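Local coordinates for protein member of s1p family of ribosomal proteins (Pyrococcus furiosus, PDB 5YH1) that carries a DHH-family domain that binds manganese and is probably a nuclease module acting on nucleic acids, at residues Phe46-Arg49 with Arg50-Glu54. Numbering follows the deposited sequence.
Sequences FMIR and RAIFE
The carbonyl oxygen of Arg-49 accepts the amide of Phe-53, with N to O at 2.9 Å and an N-H...O angle of 154°. The ring of Phe-53 also comes close to this oxygen, obliquely, with its CD2 3.1 Å from Arg-49 O. Farther out, the two side chains run side by side in the same direction. The Arg-49 chain, bent at chi3 (57°), carries its guanidinium to the edge of the ring: NH2 of Arg-49 lies in the ring plane, 3.5 Å from CE2 of Phe-53, and that carbon sits over one guanidinium face, offset toward its rim. With the planes 84° apart, this is a perpendicular contact and not a flat stack. All three guanidinium nitrogens of Arg-49 are hydrogen-bonded to backbone carbonyls, those of Arg-19, Ala-20 and Ile-210, three bonds that would be expected to hold the group in this orientation. An alanine in place of Phe-53 would probably leave that guanidinium face of Arg-49 without its ring neighbour and deprive Arg-19 of its cation-pi partner.

These residues form the last turns of helix 32-53, which packs with its Ile-48 and Ile-52 side against strand 132-136 and helix 66-86 of the parallel-sheet DHH domain. The i to i+4 pattern is regular: Ala-51 N to Met-47 O, 3.1 Å, is nearly straight at 172°. On the buried side, Ile-48 CG2 meets Ile-52 CD1 at 4.1 Å.

Elsewhere round the helix, Arg-50 extends beside Phe-46. The touching atom is the methylene CD, 3.8 Å from CZ of Phe-46, so the contact is made by the aliphatic part of the arginine. Its charged end forms salt bridges with Glu-13 and Asp-17 of helix 2-20, and a long one, 3.7 Å, joins Arg-50 NH1 to Glu-54 OE2.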
ATOM      1  N   PHE A  46      36.418  -2.219  -3.268  1.00 29.89           N
ATOM      2  CA  PHE A  46      37.106  -2.007  -1.997  1.00 30.37           C
ATOM      3  C   PHE A  46      36.117  -1.607  -0.893  1.00 29.66           C
ATOM      4  O   PHE A  46      36.117  -2.194   0.189  1.00 28.35           O
ATOM      5  CB  PHE A  46      38.202  -0.933  -2.134  1.00 31.70           C
ATOM      6  CG  PHE A  46      38.758  -0.465  -0.814  1.00 32.60           C
ATOM      7  CD1 PHE A  46      39.763  -1.177  -0.175  1.00 33.50           C
ATOM      8  CD2 PHE A  46      38.262   0.677  -0.197  1.00 33.48           C
ATOM      9  CE1 PHE A  46      40.264  -0.751   1.053  1.00 34.00           C
ATOM     10  CE2 PHE A  46      38.759   1.102   1.027  1.00 33.73           C
ATOM     11  CZ  PHE A  46      39.760   0.384   1.653  1.00 33.65           C
HETATM   12  N   MSE A  47      35.279  -0.613  -1.170  1.00 29.14           N
HETATM   13  CA  MSE A  47      34.321  -0.129  -0.165  1.00 30.19           C
HETATM   14  C   MSE A  47      33.336  -1.199   0.229  1.00 28.76           C
HETATM   15  O   MSE A  47      33.021  -1.356   1.406  1.00 29.32           O
HETATM   16  CB  MSE A  47      33.608   1.112  -0.679  1.00 32.52           C
HETATM   17  CG  MSE A  47      34.536   2.315  -0.551  1.00 35.20           C
HETATM   18 SE   MSE A  47      33.704   3.899  -1.359  0.94 43.64          SE
HETATM   19  CE  MSE A  47      32.439   4.240   0.122  1.00 42.28           C
ATOM     20  N   ILE A  48      32.857  -1.970  -0.741  1.00 28.03           N
ATOM     21  CA  ILE A  48      31.881  -3.015  -0.452  1.00 26.93           C
ATOM     22  C   ILE A  48      32.526  -4.124   0.380  1.00 27.58           C
ATOM     23  O   ILE A  48      31.976  -4.531   1.414  1.00 26.17           O
ATOM     24  CB  ILE A  48      31.203  -3.526  -1.744  1.00 26.87           C
ATOM     25  CG1 ILE A  48      30.265  -2.439  -2.279  1.00 27.42           C
ATOM     26  CG2 ILE A  48      30.415  -4.802  -1.500  1.00 27.09           C
ATOM     27  CD1 ILE A  48      29.823  -2.629  -3.711  1.00 28.10           C
ATOM     28  N   ARG A  49      33.705  -4.578  -0.042  1.00 28.13           N
ATOM     29  CA  ARG A  49      34.433  -5.629   0.684  1.00 28.76           C
ATOM     30  C   ARG A  49      34.770  -5.194   2.116  1.00 28.72           C
ATOM     31  O   ARG A  49      34.701  -5.992   3.042  1.00 28.50           O
ATOM     32  CB  ARG A  49      35.725  -6.011  -0.059  1.00 29.75           C
ATOM     33  CG  ARG A  49      35.519  -6.819  -1.335  1.00 30.57           C
ATOM     34  CD  ARG A  49      36.796  -6.862  -2.169  1.00 32.14           C
ATOM     35  NE  ARG A  49      37.926  -7.412  -1.408  1.00 32.76           N
ATOM     36  CZ  ARG A  49      38.113  -8.707  -1.160  1.00 32.53           C
ATOM     37  NH1 ARG A  49      37.275  -9.622  -1.612  1.00 33.48           N
ATOM     38  NH2 ARG A  49      39.154  -9.095  -0.452  1.00 33.56           N
ATOM     39  N   ARG A  50      35.128  -3.930   2.291  1.00 29.37           N
ATOM     40  CA  ARG A  50      35.490  -3.425   3.614  1.00 31.82           C
ATOM     41  C   ARG A  50      34.292  -3.443   4.566  1.00 31.91           C
ATOM     42  O   ARG A  50      34.409  -3.902   5.710  1.00 32.54           O
ATOM     43  CB  ARG A  50      36.081  -2.019   3.522  1.00 33.62           C
ATOM     44  CG  ARG A  50      36.934  -1.674   4.728  1.00 37.05           C
ATOM     45  CD  ARG A  50      37.496  -0.262   4.665  1.00 39.69           C
ATOM     46  NE  ARG A  50      38.526  -0.075   5.692  1.00 44.01           N
ATOM     47  CZ  ARG A  50      38.288   0.070   6.999  1.00 46.27           C
ATOM     48  NH1 ARG A  50      37.040   0.056   7.470  1.00 45.16           N
ATOM     49  NH2 ARG A  50      39.307   0.228   7.847  1.00 45.83           N
ATOM     50  N   ALA A  51      33.145  -2.960   4.087  1.00 30.12           N
ATOM     51  CA  ALA A  51      31.899  -3.048   4.848  1.00 29.66           C
ATOM     52  C   ALA A  51      31.622  -4.484   5.287  1.00 29.86           C
ATOM     53  O   ALA A  51      31.291  -4.728   6.446  1.00 29.71           O
ATOM     54  CB  ALA A  51      30.735  -2.511   4.034  1.00 29.97           C
ATOM     55  N   ILE A  52      31.790  -5.433   4.366  1.00 31.22           N
ATOM     56  CA  ILE A  52      31.569  -6.850   4.661  1.00 30.68           C
ATOM     57  C   ILE A  52      32.502  -7.355   5.756  1.00 31.93           C
ATOM     58  O   ILE A  52      32.074  -8.052   6.682  1.00 33.96           O
ATOM     59  CB  ILE A  52      31.783  -7.736   3.413  1.00 29.68           C
ATOM     60  CG1 ILE A  52      30.706  -7.462   2.360  1.00 28.77           C
ATOM     61  CG2 ILE A  52      31.767  -9.218   3.789  1.00 29.55           C
ATOM     62  CD1 ILE A  52      31.034  -8.042   1.000  1.00 28.57           C
ATOM     63  N   PHE A  53      33.779  -7.027   5.637  1.00 31.96           N
ATOM     64  CA  PHE A  53      34.771  -7.553   6.561  1.00 33.44           C
ATOM     65  C   PHE A  53      34.651  -6.930   7.957  1.00 33.71           C
ATOM     66  O   PHE A  53      35.002  -7.570   8.937  1.00 33.03           O
ATOM     67  CB  PHE A  53      36.194  -7.397   5.996  1.00 34.10           C
ATOM     68  CG  PHE A  53      36.462  -8.222   4.757  1.00 34.95           C
ATOM     69  CD1 PHE A  53      35.980  -9.519   4.632  1.00 35.96           C
ATOM     70  CD2 PHE A  53      37.237  -7.709   3.729  1.00 36.95           C
ATOM     71  CE1 PHE A  53      36.239 -10.269   3.495  1.00 37.04           C
ATOM     72  CE2 PHE A  53      37.502  -8.460   2.591  1.00 36.74           C
ATOM     73  CZ  PHE A  53      37.005  -9.740   2.475  1.00 35.89           C
ATOM     74  N   GLU A  54      34.146  -5.702   8.053  1.00 35.16           N
ATOM     75  CA  GLU A  54      33.934  -5.089   9.362  1.00 35.96           C
ATOM     76  C   GLU A  54      32.571  -5.426   9.965  1.00 33.57           C
ATOM     77  O   GLU A  54      32.272  -5.010  11.069  1.00 35.49           O
ATOM     78  CB  GLU A  54      34.158  -3.575   9.318  1.00 38.04           C
ATOM     79  CG  GLU A  54      33.090  -2.775   8.611  1.00 40.46           C
ATOM     80  CD  GLU A  54      33.422  -1.297   8.546  1.00 41.90           C
ATOM     81  OE1 GLU A  54      33.089  -0.648   7.539  1.00 46.10           O
ATOM     82  OE2 GLU A  54      34.006  -0.766   9.503  1.00 47.59           O
TER